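Local coordinates for protein interacting with Hsp90 1 (Saccharomyces cerevisiae, PDB 4CHH) that takes part in pre-rRNA processing, is required for the NOP58-snoRNA interaction, interacts with Hsp90, and is a component of the R2TP complex with RVB1, RVB2 and TAH1, at residues I80-I85 and R132-E137. Numbering follows the deposited sequence.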
loop_
_atom_site.group_PDB
_atom_site.type_symbol
_atom_site.label_atom_id
_atom_site.label_comp_id
_atom_site.label_asym_id
_atom_site.label_seq_id
_atom_site.Cartn_x
_atom_site.Cartn_y
_atom_site.Cartn_z
ATOM N N ILE A 80 5.991 18.707 -13.341
ATOM C CA ILE A 80 6.362 19.292 -12.047
ATOM C C ILE A 80 6.800 18.195 -11.079
ATOM O O ILE A 80 7.808 18.322 -10.395
ATOM C CB ILE A 80 5.144 20.059 -11.432
ATOM C CG1 ILE A 80 4.608 21.206 -12.349
ATOM C CG2 ILE A 80 5.448 20.549 -10.001
ATOM C CD1 ILE A 80 5.551 22.413 -12.573
ATOM N N VAL A 81 5.986 17.124 -11.005
ATOM C CA VAL A 81 6.096 16.102 -9.984
ATOM C C VAL A 81 7.212 15.079 -10.195
ATOM O O VAL A 81 7.876 14.756 -9.202
ATOM C CB VAL A 81 4.721 15.423 -9.755
ATOM C CG1 VAL A 81 4.852 14.101 -9.003
ATOM C CG2 VAL A 81 3.770 16.382 -9.039
ATOM N N PHE A 82 7.426 14.557 -11.415
ATOM C CA PHE A 82 8.477 13.533 -11.583
ATOM C C PHE A 82 9.870 14.070 -11.160
ATOM O O PHE A 82 10.560 13.372 -10.417
ATOM C CB PHE A 82 8.476 12.913 -12.989
ATOM C CG PHE A 82 7.244 12.047 -13.200
ATOM C CD1 PHE A 82 6.884 11.075 -12.268
ATOM C CD2 PHE A 82 6.457 12.189 -14.338
ATOM C CE1 PHE A 82 5.748 10.267 -12.464
ATOM C CE2 PHE A 82 5.323 11.376 -14.536
ATOM C CZ PHE A 82 4.983 10.417 -13.598
ATOM N N PRO A 83 10.258 15.325 -11.487
ATOM C CA PRO A 83 11.523 15.850 -10.957
ATOM C C PRO A 83 11.519 15.926 -9.419
ATOM O O PRO A 83 12.527 15.602 -8.811
ATOM C CB PRO A 83 11.598 17.244 -11.595
ATOM C CG PRO A 83 10.859 17.078 -12.898
ATOM C CD PRO A 83 9.654 16.300 -12.417
ATOM N N LEU A 84 10.376 16.283 -8.792
ATOM C CA LEU A 84 10.249 16.335 -7.317
ATOM C C LEU A 84 10.387 14.951 -6.685
ATOM O O LEU A 84 10.956 14.832 -5.600
ATOM C CB LEU A 84 8.918 16.959 -6.877
ATOM C CG LEU A 84 8.733 18.445 -7.112
ATOM C CD1 LEU A 84 7.318 18.850 -6.757
ATOM C CD2 LEU A 84 9.775 19.283 -6.310
ATOM N N ILE A 85 9.896 13.904 -7.385
ATOM C CA ILE A 85 10.027 12.523 -6.906
ATOM C C ILE A 85 11.511 12.144 -6.883
ATOM O O ILE A 85 11.977 11.630 -5.872
ATOM C CB ILE A 85 9.178 11.544 -7.747
ATOM C CG1 ILE A 85 7.670 11.778 -7.468
ATOM C CG2 ILE A 85 9.633 10.041 -7.499
ATOM C CD1 ILE A 85 6.689 10.915 -8.387
ATOM N N ARG A 132 1.529 5.328 -11.540
ATOM C CA ARG A 132 1.033 4.047 -11.006
ATOM C C ARG A 132 2.221 3.082 -10.683
ATOM O O ARG A 132 2.246 2.466 -9.613
ATOM C CB ARG A 132 0.081 3.395 -12.032
ATOM C CG ARG A 132 -0.717 2.217 -11.465
ATOM C CD ARG A 132 -1.786 1.798 -12.461
ATOM N NE ARG A 132 -2.625 0.695 -11.981
ATOM C CZ ARG A 132 -3.843 0.829 -11.452
ATOM N NH1 ARG A 132 -4.364 2.035 -11.252
ATOM N NH2 ARG A 132 -4.538 -0.242 -11.098
ATOM N N GLU A 133 3.196 2.955 -11.612
ATOM C CA GLU A 133 4.368 2.096 -11.380
ATOM C C GLU A 133 5.153 2.526 -10.140
ATOM O O GLU A 133 5.602 1.679 -9.379
ATOM C CB GLU A 133 5.330 2.154 -12.584
ATOM C CG GLU A 133 4.932 1.256 -13.742
ATOM C CD GLU A 133 5.411 1.747 -15.100
ATOM O OE1 GLU A 133 6.368 2.557 -15.148
ATOM O OE2 GLU A 133 4.817 1.324 -16.119
ATOM N N ILE A 134 5.390 3.840 -9.996
ATOM C CA ILE A 134 6.103 4.392 -8.836
ATOM C C ILE A 134 5.266 4.138 -7.550
ATOM O O ILE A 134 5.830 3.788 -6.505
ATOM C CB ILE A 134 6.365 5.893 -9.098
ATOM C CG1 ILE A 134 7.466 6.085 -10.186
ATOM C CG2 ILE A 134 6.708 6.656 -7.832
ATOM C CD1 ILE A 134 7.581 7.554 -10.729
ATOM N N LEU A 135 3.932 4.287 -7.638
ATOM C CA LEU A 135 3.083 4.072 -6.464
ATOM C C LEU A 135 3.181 2.583 -6.024
ATOM O O LEU A 135 3.265 2.297 -4.827
ATOM C CB LEU A 135 1.619 4.518 -6.766
ATOM C CG LEU A 135 0.504 4.389 -5.659
ATOM C CD1 LEU A 135 -0.084 2.987 -5.618
ATOM C CD2 LEU A 135 0.978 4.867 -4.262
ATOM N N VAL A 136 3.177 1.650 -6.992
ATOM C CA VAL A 136 3.291 0.207 -6.699
ATOM C C VAL A 136 4.615 -0.075 -5.949
ATOM O O VAL A 136 4.605 -0.829 -4.981
ATOM C CB VAL A 136 3.154 -0.620 -8.007
ATOM C CG1 VAL A 136 3.743 -2.034 -7.858
ATOM C CG2 VAL A 136 1.687 -0.682 -8.429
ATOM N N GLU A 137 5.748 0.527 -6.419
ATOM C CA GLU A 137 7.054 0.414 -5.790
ATOM C C GLU A 137 7.012 0.953 -4.342
ATOM O O GLU A 137 7.544 0.297 -3.442
ATOM C CB GLU A 137 8.117 1.176 -6.639
ATOM C CG GLU A 137 9.519 1.171 -6.018
ATOM C CD GLU A 137 10.136 -0.190 -5.735
ATOM O OE1 GLU A 137 9.836 -1.161 -6.467
ATOM O OE2 GLU A 137 10.887 -0.298 -4.743
#
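Ile134 of helix 129-147 reaches across to Phe82 and Ile85 of the short helix 78-86, and a single methyl, its CD1, makes both contacts. The tighter one is with the aromatic ring: Ile134 CD1 lies 3.7 Å from Phe82 CE1 and 3.9 Å from Phe82 CD1, meeting the CD1-CE1 bond of the ring obliquely. Against Ile85 the meeting is looser and end to end, with the two CD1 methyls of Ile85 and Ile134 4.2 Å apart. Ile85 has CG1 turned anti to its carbonyl carbon (chi1 -70°) and the chain beyond it extended (chi2 174°), which carries its methyl out to this meeting point. The backbones stay well separated, the nearest CA atoms, those of Ile85 and Ile134, being 9.2 Å apart, and only about 115 Å² is buried in all. None of the three touching residues is fully buried, and Glu133, next to Ile134, is exposed. Phe82 also rests on Gln130, and Ile85 on Trp138, so helix 129-147 meets the short helix at further points; Asp128, in the loop just before it, touches Phe82 as well. Further round helix 129-147, Val136 packs on Phe38 and Ile40 of strand 29-47. The arrangement is sparse, purely apolar helix-helix packing at the surface of the PIH1 N-terminal domain, joining helix 78-86 to the long helix that lies against the mixed sheet.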